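Local atomic coordinates of DNA repair protein RAD2 (Saccharomyces cerevisiae, PDB entry 4Q0W), a protein that cuts single-stranded DNA as a magnesium-dependent endonuclease and makes an incision essential to nucleotide excision repair of damaged DNA in the yeast nucleus. Residues A[27-31]-A[172-176]; A[72-76]-A[154-158]; A[195-199]-A[230-234]; A[235-239]-A[264-269]. All blocks are in the same frame, centred on the assembly; numbering follows the deposited sequence.

Contact 1 (A[27-31]-A[172-176]); sequences AVDAS and AEAQC. With CA (calcium ion), chain E.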
loop_
_atom_site.group_PDB
_atom_site.type_symbol
_atom_site.label_atom_id
_atom_site.label_comp_id
_atom_site.label_asym_id
_atom_site.label_seq_id
_atom_site.Cartn_x
_atom_site.Cartn_y
_atom_site.Cartn_z
ATOM N N ALA A 27 20.336 -15.219 26.237
ATOM C CA ALA A 27 20.341 -13.795 26.557
ATOM C C ALA A 27 18.932 -13.268 26.316
ATOM O O ALA A 27 18.388 -13.413 25.212
ATOM C CB ALA A 27 21.337 -13.047 25.687
ATOM N N VAL A 28 18.318 -12.681 27.338
ATOM C CA VAL A 28 16.979 -12.128 27.140
ATOM C C VAL A 28 17.077 -10.623 26.988
ATOM O O VAL A 28 17.551 -9.928 27.896
ATOM C CB VAL A 28 16.023 -12.500 28.294
ATOM C CG1 VAL A 28 14.629 -11.926 28.048
ATOM C CG2 VAL A 28 15.961 -14.022 28.442
ATOM N N ASP A 29 16.658 -10.127 25.828
ATOM C CA ASP A 29 16.659 -8.686 25.570
ATOM C C ASP A 29 15.384 -8.114 26.175
ATOM O O ASP A 29 14.308 -8.204 25.583
ATOM C CB ASP A 29 16.757 -8.405 24.055
ATOM C CG ASP A 29 16.450 -6.949 23.693
ATOM O OD1 ASP A 29 16.425 -6.080 24.595
ATOM O OD2 ASP A 29 16.233 -6.668 22.491
ATOM N N ALA A 30 15.498 -7.517 27.356
ATOM C CA ALA A 30 14.304 -7.078 28.063
ATOM C C ALA A 30 14.179 -5.566 28.033
ATOM O O ALA A 30 13.442 -4.991 28.830
ATOM C CB ALA A 30 14.328 -7.586 29.494
ATOM N N SER A 31 14.889 -4.945 27.091
ATOM C CA SER A 31 15.018 -3.487 27.003
ATOM C C SER A 31 13.700 -2.705 26.864
ATOM O O SER A 31 13.606 -1.568 27.333
ATOM C CB SER A 31 15.955 -3.119 25.843
ATOM O OG SER A 31 15.437 -3.577 24.593
ATOM N N ALA A 172 20.884 -2.930 24.473
ATOM C CA ALA A 172 20.805 -4.301 24.972
ATOM C C ALA A 172 21.072 -5.346 23.879
ATOM O O ALA A 172 21.787 -6.321 24.121
ATOM C CB ALA A 172 19.465 -4.538 25.634
ATOM N N GLU A 173 20.513 -5.135 22.686
ATOM C CA GLU A 173 20.669 -6.094 21.590
ATOM C C GLU A 173 22.130 -6.265 21.212
ATOM O O GLU A 173 22.566 -7.371 20.899
ATOM C CB GLU A 173 19.895 -5.669 20.331
ATOM C CG GLU A 173 18.526 -5.106 20.579
ATOM C CD GLU A 173 18.546 -3.598 20.627
ATOM O OE1 GLU A 173 18.577 -3.033 21.744
ATOM O OE2 GLU A 173 18.546 -2.979 19.540
ATOM N N ALA A 174 22.878 -5.164 21.214
ATOM C CA ALA A 174 24.306 -5.239 20.914
ATOM C C ALA A 174 25.009 -6.090 21.962
ATOM O O ALA A 174 25.823 -6.955 21.636
ATOM C CB ALA A 174 24.929 -3.844 20.841
ATOM N N GLN A 175 24.694 -5.840 23.225
ATOM C CA GLN A 175 25.302 -6.614 24.306
ATOM C C GLN A 175 24.911 -8.089 24.210
ATOM O O GLN A 175 25.743 -8.970 24.454
ATOM C CB GLN A 175 24.908 -6.047 25.665
ATOM C CG GLN A 175 25.559 -6.784 26.846
ATOM C CD GLN A 175 27.039 -6.475 26.957
ATOM O OE1 GLN A 175 27.431 -5.307 27.064
ATOM N NE2 GLN A 175 27.870 -7.511 26.916
ATOM N N CYS A 176 23.662 -8.371 23.833
ATOM C CA CYS A 176 23.241 -9.771 23.652
ATOM C C CYS A 176 24.107 -10.474 22.603
ATOM O O CYS A 176 24.585 -11.588 22.824
ATOM C CB CYS A 176 21.762 -9.874 23.261
ATOM S SG CYS A 176 20.579 -9.416 24.582
HETATM CA CA CA E . 17.564 -1.264 18.536
HETATM O O HOH W 1 15.237 -0.595 18.062
HETATM O O HOH W 2 15.908 -0.951 20.206
#

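Contact 2 (A[72-76]-A[154-158]); sequences VFVFD and VQELL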
loop_
_atom_site.group_PDB
_atom_site.type_symbol
_atom_site.label_atom_id
_atom_site.label_comp_id
_atom_site.label_asym_id
_atom_site.label_seq_id
_atom_site.Cartn_x
_atom_site.Cartn_y
_atom_site.Cartn_z
ATOM N N VAL A 72 19.655 -15.010 30.885
ATOM C CA VAL A 72 20.310 -13.854 31.473
ATOM C C VAL A 72 19.702 -12.596 30.876
ATOM O O VAL A 72 19.688 -12.414 29.658
ATOM C CB VAL A 72 21.866 -13.910 31.412
ATOM C CG1 VAL A 72 22.338 -14.592 30.178
ATOM C CG2 VAL A 72 22.491 -12.514 31.576
ATOM N N PHE A 73 19.141 -11.767 31.747
ATOM C CA PHE A 73 18.401 -10.599 31.309
ATOM C C PHE A 73 19.353 -9.457 30.985
ATOM O O PHE A 73 20.314 -9.192 31.720
ATOM C CB PHE A 73 17.356 -10.190 32.365
ATOM C CG PHE A 73 16.054 -10.929 32.227
ATOM C CD1 PHE A 73 16.015 -12.321 32.326
ATOM C CD2 PHE A 73 14.873 -10.244 31.984
ATOM C CE1 PHE A 73 14.811 -13.020 32.190
ATOM C CE2 PHE A 73 13.659 -10.931 31.850
ATOM C CZ PHE A 73 13.631 -12.320 31.948
ATOM N N VAL A 74 19.088 -8.781 29.875
ATOM C CA VAL A 74 19.929 -7.654 29.479
ATOM C C VAL A 74 19.076 -6.404 29.357
ATOM O O VAL A 74 18.042 -6.415 28.668
ATOM C CB VAL A 74 20.677 -7.928 28.154
ATOM C CG1 VAL A 74 21.574 -6.738 27.794
ATOM C CG2 VAL A 74 21.510 -9.190 28.278
ATOM N N PHE A 75 19.501 -5.341 30.044
ATOM C CA PHE A 75 18.816 -4.053 29.993
ATOM C C PHE A 75 19.631 -3.016 29.210
ATOM O O PHE A 75 20.854 -3.131 29.119
ATOM C CB PHE A 75 18.536 -3.546 31.417
ATOM C CG PHE A 75 17.572 -4.417 32.188
ATOM C CD1 PHE A 75 18.029 -5.500 32.930
ATOM C CD2 PHE A 75 16.205 -4.164 32.149
ATOM C CE1 PHE A 75 17.143 -6.308 33.638
ATOM C CE2 PHE A 75 15.306 -4.970 32.854
ATOM C CZ PHE A 75 15.776 -6.041 33.594
ATOM N N ASP A 76 18.953 -2.016 28.640
ATOM C CA ASP A 76 19.641 -0.904 27.976
ATOM C C ASP A 76 20.388 -0.044 28.988
ATOM O O ASP A 76 19.892 0.185 30.097
ATOM C CB ASP A 76 18.632 0.014 27.282
ATOM C CG ASP A 76 18.286 -0.435 25.883
ATOM O OD1 ASP A 76 19.015 -1.274 25.306
ATOM O OD2 ASP A 76 17.271 0.064 25.358
ATOM N N VAL A 154 11.852 -4.744 38.795
ATOM C CA VAL A 154 11.938 -5.954 37.985
ATOM C C VAL A 154 13.288 -6.618 38.226
ATOM O O VAL A 154 13.394 -7.846 38.218
ATOM C CB VAL A 154 11.665 -5.694 36.471
ATOM C CG1 VAL A 154 10.273 -5.144 36.278
ATOM C CG2 VAL A 154 12.686 -4.743 35.882
ATOM N N GLN A 155 14.316 -5.820 38.493
ATOM C CA GLN A 155 15.617 -6.415 38.761
ATOM C C GLN A 155 15.647 -7.105 40.129
ATOM O O GLN A 155 16.334 -8.108 40.305
ATOM C CB GLN A 155 16.737 -5.388 38.613
ATOM C CG GLN A 155 16.962 -4.981 37.153
ATOM C CD GLN A 155 17.841 -3.748 37.012
ATOM O OE1 GLN A 155 18.205 -3.110 38.003
ATOM N NE2 GLN A 155 18.183 -3.408 35.776
ATOM N N GLU A 156 14.900 -6.574 41.090
ATOM C CA GLU A 156 14.780 -7.232 42.393
ATOM C C GLU A 156 14.065 -8.571 42.206
ATOM O O GLU A 156 14.470 -9.585 42.761
ATOM C CB GLU A 156 14.022 -6.345 43.386
ATOM C CG GLU A 156 13.769 -6.994 44.758
ATOM C CD GLU A 156 15.049 -7.313 45.503
ATOM O OE1 GLU A 156 16.066 -6.627 45.269
ATOM O OE2 GLU A 156 15.044 -8.259 46.321
ATOM N N LEU A 157 13.003 -8.563 41.410
ATOM C CA LEU A 157 12.287 -9.788 41.090
ATOM C C LEU A 157 13.240 -10.812 40.488
ATOM O O LEU A 157 13.302 -11.968 40.947
ATOM C CB LEU A 157 11.135 -9.493 40.137
ATOM C CG LEU A 157 10.290 -10.684 39.676
ATOM C CD1 LEU A 157 9.662 -11.410 40.864
ATOM C CD2 LEU A 157 9.225 -10.225 38.717
ATOM N N LEU A 158 14.001 -10.377 39.484
ATOM C CA LEU A 158 14.985 -11.240 38.832
ATOM C C LEU A 158 15.945 -11.879 39.838
ATOM O O LEU A 158 16.211 -13.082 39.778
ATOM C CB LEU A 158 15.763 -10.460 37.772
ATOM C CG LEU A 158 15.016 -10.267 36.452
ATOM C CD1 LEU A 158 15.724 -9.236 35.560
ATOM C CD2 LEU A 158 14.873 -11.621 35.729
#

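Contact 3 (A[195-199]-A[230-234]); sequences VFLFG and RKNMI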
loop_
_atom_site.group_PDB
_atom_site.type_symbol
_atom_site.label_atom_id
_atom_site.label_comp_id
_atom_site.label_asym_id
_atom_site.label_seq_id
_atom_site.Cartn_x
_atom_site.Cartn_y
_atom_site.Cartn_z
ATOM N N VAL A 195 19.571 -6.877 16.174
ATOM C CA VAL A 195 20.503 -7.865 16.729
ATOM C C VAL A 195 21.381 -8.534 15.651
ATOM O O VAL A 195 22.548 -8.848 15.904
ATOM C CB VAL A 195 19.752 -8.941 17.583
ATOM C CG1 VAL A 195 18.802 -9.763 16.706
ATOM C CG2 VAL A 195 20.728 -9.839 18.295
ATOM N N PHE A 196 20.835 -8.738 14.450
ATOM C CA PHE A 196 21.626 -9.327 13.361
ATOM C C PHE A 196 22.754 -8.371 12.952
ATOM O O PHE A 196 23.891 -8.798 12.746
ATOM C CB PHE A 196 20.759 -9.623 12.130
ATOM C CG PHE A 196 19.768 -10.757 12.330
ATOM C CD1 PHE A 196 20.207 -12.063 12.489
ATOM C CD2 PHE A 196 18.406 -10.507 12.346
ATOM C CE1 PHE A 196 19.300 -13.098 12.679
ATOM C CE2 PHE A 196 17.487 -11.538 12.519
ATOM C CZ PHE A 196 17.934 -12.826 12.694
ATOM N N LEU A 197 22.425 -7.083 12.834
ATOM C CA LEU A 197 23.394 -6.067 12.411
ATOM C C LEU A 197 24.510 -5.896 13.433
ATOM O O LEU A 197 25.653 -5.613 13.066
ATOM C CB LEU A 197 22.699 -4.728 12.099
ATOM C CG LEU A 197 22.031 -4.676 10.717
ATOM C CD1 LEU A 197 20.869 -5.669 10.601
ATOM C CD2 LEU A 197 21.558 -3.268 10.360
ATOM N N PHE A 198 24.193 -6.120 14.710
ATOM C CA PHE A 198 25.211 -6.132 15.759
ATOM C C PHE A 198 25.944 -7.473 15.814
ATOM O O PHE A 198 26.686 -7.738 16.760
ATOM C CB PHE A 198 24.591 -5.839 17.138
ATOM C CG PHE A 198 24.076 -4.431 17.294
ATOM C CD1 PHE A 198 24.922 -3.343 17.115
ATOM C CD2 PHE A 198 22.751 -4.194 17.640
ATOM C CE1 PHE A 198 24.441 -2.031 17.272
ATOM C CE2 PHE A 198 22.265 -2.891 17.804
ATOM C CZ PHE A 198 23.112 -1.810 17.615
ATOM N N GLY A 199 25.726 -8.329 14.821
ATOM C CA GLY A 199 26.435 -9.594 14.776
ATOM C C GLY A 199 25.826 -10.740 15.575
ATOM O O GLY A 199 26.496 -11.749 15.819
ATOM N N ARG A 230 26.717 -9.777 6.956
ATOM C CA ARG A 230 26.517 -8.726 7.944
ATOM C C ARG A 230 26.628 -7.338 7.319
ATOM O O ARG A 230 25.786 -6.469 7.567
ATOM C CB ARG A 230 27.497 -8.888 9.105
ATOM C CG ARG A 230 27.130 -8.052 10.332
ATOM C CD ARG A 230 28.069 -8.333 11.472
ATOM N NE ARG A 230 27.935 -7.347 12.535
ATOM C CZ ARG A 230 28.740 -7.289 13.586
ATOM N NH1 ARG A 230 28.558 -6.359 14.513
ATOM N NH2 ARG A 230 29.727 -8.168 13.713
ATOM N N LYS A 231 27.645 -7.136 6.483
ATOM C CA LYS A 231 27.808 -5.844 5.808
ATOM C C LYS A 231 26.616 -5.547 4.898
ATOM O O LYS A 231 26.135 -4.412 4.860
ATOM C CB LYS A 231 29.129 -5.772 5.025
ATOM C CG LYS A 231 29.303 -4.443 4.283
ATOM C CD LYS A 231 30.633 -4.351 3.540
ATOM C CE LYS A 231 30.638 -3.182 2.546
ATOM N N ASN A 232 26.128 -6.558 4.175
ATOM C CA ASN A 232 24.924 -6.389 3.369
ATOM C C ASN A 232 23.743 -5.883 4.200
ATOM O O ASN A 232 23.002 -4.991 3.766
ATOM C CB ASN A 232 24.480 -7.708 2.736
ATOM C CG ASN A 232 25.413 -8.207 1.633
ATOM O OD1 ASN A 232 25.496 -9.415 1.413
ATOM N ND2 ASN A 232 26.096 -7.294 0.928
ATOM N N MET A 233 23.540 -6.497 5.368
ATOM C CA MET A 233 22.439 -6.123 6.259
ATOM C C MET A 233 22.613 -4.690 6.754
ATOM O O MET A 233 21.649 -3.926 6.849
ATOM C CB MET A 233 22.354 -7.090 7.447
ATOM C CG MET A 233 21.884 -8.499 7.049
ATOM S SD MET A 233 21.639 -9.614 8.460
ATOM C CE MET A 233 23.327 -9.870 8.969
ATOM N N ILE A 234 23.850 -4.323 7.065
ATOM C CA ILE A 234 24.111 -2.973 7.534
ATOM C C ILE A 234 23.830 -1.981 6.385
ATOM O O ILE A 234 23.360 -0.870 6.617
ATOM C CB ILE A 234 25.551 -2.842 8.067
ATOM C CG1 ILE A 234 25.739 -3.720 9.302
ATOM C CG2 ILE A 234 25.897 -1.383 8.384
ATOM C CD1 ILE A 234 27.165 -3.711 9.867
#

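Contact 4 (A[235-239]-A[264-269]); sequences ELAQL and GNLKNF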
loop_
_atom_site.group_PDB
_atom_site.type_symbol
_atom_site.label_atom_id
_atom_site.label_comp_id
_atom_site.label_asym_id
_atom_site.label_seq_id
_atom_site.Cartn_x
_atom_site.Cartn_y
_atom_site.Cartn_z
ATOM N N GLU A 235 24.077 -2.391 5.141
ATOM C CA GLU A 235 23.831 -1.487 4.014
ATOM C C GLU A 235 22.352 -1.444 3.652
ATOM O O GLU A 235 21.842 -0.400 3.243
ATOM C CB GLU A 235 24.698 -1.856 2.802
ATOM C CG GLU A 235 26.213 -1.653 3.040
ATOM C CD GLU A 235 26.980 -1.375 1.738
ATOM O OE1 GLU A 235 26.559 -1.873 0.666
ATOM O OE2 GLU A 235 27.997 -0.648 1.785
ATOM N N LEU A 236 21.660 -2.574 3.798
ATOM C CA LEU A 236 20.193 -2.576 3.715
ATOM C C LEU A 236 19.558 -1.583 4.703
ATOM O O LEU A 236 18.584 -0.891 4.373
ATOM C CB LEU A 236 19.639 -3.974 3.992
ATOM C CG LEU A 236 19.643 -5.029 2.898
ATOM C CD1 LEU A 236 19.139 -6.378 3.481
ATOM C CD2 LEU A 236 18.770 -4.578 1.704
ATOM N N ALA A 237 20.104 -1.507 5.914
ATOM C CA ALA A 237 19.573 -0.576 6.909
ATOM C C ALA A 237 19.573 0.846 6.335
ATOM O O ALA A 237 18.636 1.626 6.549
ATOM C CB ALA A 237 20.380 -0.645 8.186
ATOM N N GLN A 238 20.613 1.169 5.572
ATOM C CA GLN A 238 20.734 2.513 5.005
ATOM C C GLN A 238 19.816 2.775 3.817
ATOM O O GLN A 238 19.751 3.899 3.305
ATOM C CB GLN A 238 22.194 2.795 4.645
ATOM C CG GLN A 238 23.056 2.896 5.892
ATOM C CD GLN A 238 24.524 2.811 5.591
ATOM O OE1 GLN A 238 25.133 3.782 5.139
ATOM N NE2 GLN A 238 25.110 1.643 5.836
ATOM N N LEU A 239 19.109 1.746 3.365
ATOM C CA LEU A 239 18.077 1.955 2.353
ATOM C C LEU A 239 16.700 1.969 3.030
ATOM O O LEU A 239 15.867 2.855 2.782
ATOM C CB LEU A 239 18.135 0.854 1.287
ATOM C CG LEU A 239 19.446 0.794 0.507
ATOM C CD1 LEU A 239 19.477 -0.433 -0.399
ATOM C CD2 LEU A 239 19.683 2.086 -0.285
ATOM N N GLY A 264 25.796 -4.870 -5.648
ATOM C CA GLY A 264 26.731 -5.462 -4.709
ATOM C C GLY A 264 26.882 -4.664 -3.426
ATOM O O GLY A 264 26.802 -5.225 -2.325
ATOM N N ASN A 265 27.118 -3.362 -3.560
ATOM C CA ASN A 265 27.202 -2.479 -2.403
ATOM C C ASN A 265 26.786 -1.041 -2.719
ATOM O O ASN A 265 26.622 -0.681 -3.888
ATOM C CB ASN A 265 28.592 -2.539 -1.737
ATOM C CG ASN A 265 29.706 -1.917 -2.594
ATOM O OD1 ASN A 265 29.513 -0.911 -3.299
ATOM N ND2 ASN A 265 30.888 -2.518 -2.524
ATOM N N LEU A 266 26.658 -0.223 -1.676
ATOM C CA LEU A 266 26.107 1.119 -1.800
ATOM C C LEU A 266 27.053 2.086 -2.508
ATOM O O LEU A 266 26.603 3.036 -3.142
ATOM C CB LEU A 266 25.760 1.674 -0.413
ATOM C CG LEU A 266 24.668 0.901 0.342
ATOM C CD1 LEU A 266 24.330 1.578 1.656
ATOM C CD2 LEU A 266 23.413 0.753 -0.523
ATOM N N LYS A 267 28.359 1.866 -2.372
ATOM C CA LYS A 267 29.343 2.696 -3.070
ATOM C C LYS A 267 29.174 2.526 -4.577
ATOM O O LYS A 267 29.108 3.514 -5.329
ATOM C CB LYS A 267 30.777 2.343 -2.648
ATOM C CG LYS A 267 31.861 3.041 -3.503
ATOM C CD LYS A 267 31.850 4.566 -3.310
ATOM C CE LYS A 267 32.845 5.287 -4.255
ATOM N NZ LYS A 267 34.167 4.581 -4.387
ATOM N N ASN A 268 29.070 1.271 -5.010
ATOM C CA ASN A 268 28.819 0.975 -6.416
ATOM C C ASN A 268 27.497 1.563 -6.896
ATOM O O ASN A 268 27.403 2.077 -8.014
ATOM C CB ASN A 268 28.879 -0.538 -6.684
ATOM C CG ASN A 268 30.221 -1.142 -6.296
ATOM O OD1 ASN A 268 31.194 -0.418 -6.067
ATOM N ND2 ASN A 268 30.277 -2.469 -6.210
ATOM N N PHE A 269 26.474 1.478 -6.050
ATOM C CA PHE A 269 25.166 2.044 -6.364
ATOM C C PHE A 269 25.311 3.571 -6.510
ATOM O O PHE A 269 24.868 4.149 -7.509
ATOM C CB PHE A 269 24.166 1.629 -5.264
ATOM C CG PHE A 269 22.838 2.355 -5.292
ATOM C CD1 PHE A 269 22.036 2.363 -6.428
ATOM C CD2 PHE A 269 22.368 2.984 -4.143
ATOM C CE1 PHE A 269 20.790 3.029 -6.427
ATOM C CE2 PHE A 269 21.131 3.652 -4.129
ATOM C CZ PHE A 269 20.342 3.671 -5.272
HETATM O O HOH W 3 29.613 0.277 0.063
HETATM O O HOH W 4 26.623 -4.487 0.445
#

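Contact 1 (A[27-31]-A[172-176])
Strand residues 27-29, with Ala27 against Cys176 and Asp29 against Ala172, run nearly antiparallel to the first turn of helix 172-181, their axes 168° apart and 8.5 Å from each other at closest approach. This is strand-on-helix packing in the PIN-like nuclease core of the XPG/RAD2 family, and it joins the N-domain to the I-domain at the metal site. Near Ala27 the facing groups are small: Ala27 CB lies 3.9 Å from Cys176 SG, and the sulfur also touches Asp29 CB, so helix and strand come close. Ala172 CB touches both Asp29 OD1 and Ser31 CB.

Asp29 OD1 accepts the N-H of Ser31 in an Asx turn and, on its syn lone pair, the hydroxyl OG of Ser31 at 2.7 Å; together they hold the carboxylate's rotation. OD2 rests 3.4 Å from Glu173 CG and is hydrogen-bonded to Thr190 OG1. Asp29 and Glu173 probably both bind magnesium, as in relatives, and their carboxylate planes lie only 13° apart. In Glu173 the bend at chi2 (96°) lets OE2 bind, at 2.2 Å, a calcium ion that Asp194 and two waters also hold.

Contact 2 (A[72-76]-A[154-158])
Phe73 and Phe75 offer differently turned rings to the same leucine. Leu158 CD2 stands over the centre of the Phe73 ring, 3.6 Å from its centroid and 10° off the normal, a CH-pi contact of nearly ideal aim. The other methyl, CD1, sits over Phe73 CB and reaches the Phe75 ring at its edge, 3.8 Å from CZ. One branched side chain thus serves both rings, which is why leucine suits this place: the fork at CG sends a methyl to each phenylalanine. The surface being joined is one face of the sheet at strand 70-75, a parallel strand of the PIN-like nuclease core, against helix 148-160, which runs almost antiparallel to it at 164°. The axes are 11.0 Å apart, and the rings and the helix side chains together fill that distance. Replacing Phe73 by an alanine would remove the ring and is likely to leave Leu158 CD2 with no aromatic face to rest on and a local gap beside it. Over one face of Phe75 comes the extended Gln155, whose NE2 lies 3.5 Å from CD1, offset toward the rim; its amide plane is turned 78° from the ring. Val154 CG2 approaches the same ring obliquely, 4.0 Å from CE2, and His53 and Phe57 of helix 52-66 pack against that valine.

Contact 3 (A[195-199]-A[230-234])
Leu197 and Met233 meet where the short helix 194-197 ends against the start of helix 230-240. That short helix closes in a Schellman motif, with Gly199 as its C-prime residue: Gly199 N bonds back to Phe196 O, and the N of the following residue to Val195 O. Glycine suits the positive phi, since a CB would jam against the preceding carbonyl O and also run into the Arg230 guanidinium.

The close-packed part is apolar and buried. Leu197 lies across the second helix, its CD1 3.8 Å from Met233 CB and its CD2 3.8 Å from Ile234 CA, while CG meets CG1 of Ile234. A flexible thioether suits the next place: Met233, extended at chi2, brings SD to 3.8 Å from Phe196 CB, and the bend at chi3 (-70°) turns CE back to that CB and to Phe196 O. The sulfur stands 5.4 Å from the centroid of the Phe196 ring, obliquely placed in a Met-aromatic contact.

Toward the partly exposed side the contact becomes polar and rests on one long residue. Arg230, extended from CG to NE, reaches the carbonyl of Leu197. NE donates to Leu197 O at 2.9 Å, 157° at the hydrogen; the oxygen lies in the guanidinium plane, but NE stands 50° out of the carbonyl plane. One guanidinium face lies over Gly199 N and the Phe198 carbonyl carbon. A methionine in place of Arg230 would probably leave Leu197 O without this donor and the peptide at Gly199 without its flat cover. NH1 adds a weak bond to Leu197 O at 3.3 Å and another weak one to Tyr317 O.

Contact 4 (A[235-239]-A[264-269])
Glu235 reaches from helix 230-240 to the first turn of helix 266-278; its methylenes lie on Leu266 and its carboxylate meets the helix start. CB rests 3.6 Å from Leu266 CD1, and CG continues along the same leucine, which comes from the opposite direction. CD lies 3.5 Å from Leu266 CG. At the tip OE1 sits 3.2 Å from both CA and CB of Asn265 and accepts the backbone N-H of Leu266 at 2.9 Å, from the syn side but 35° out of the carboxylate plane. It also accepts a hydrogen bond from a water that donates to Gly264 O as well. OE2 accepts from a second water, held in turn by Lys267 N.

Leu266 CD1 touches Gln238 CB, and its CD2 lies 4.0 Å from Leu239 CD2, the two leucines alongside in opposite senses. Asn265 is the N-cap: its OD1 takes Asn268 N at 2.8 Å, the donor nearly in line with the C=O bond. The setting, with a potassium ion near Leu239, is consistent with the family's helix-three-turn-helix DNA-binding element.

Asparagine and glutamate thus share the N-H groups of the first turn. A carboxylate there faces the positive end of the helix dipole, which would probably favour its ionised form.

In the fold
Contacts 1 and 2 share the central sheet, on neighbouring strands 25-29 and 70-75; their centres lie 10 Å apart, and Asp76 OD1 probably bonds to Ala172 N between them. Along the chain, contact 2 falls wholly within the span that contact 1 closes, and contacts 3 and 4 follow in series. Contact 1 touches contact 3 through Ala174 and Phe198, beside the metal site. Contacts 3 and 4 both use helix 230-240, centres 13 Å apart, whereas contacts 2 and 4 are 37 Å apart, on opposite sides of the chain's centre. In this catalytic core of the longer Rad2 protein, contact 1 brings N-domain and I-domain carboxylates together, and contacts 3 and 4 lead outward from them.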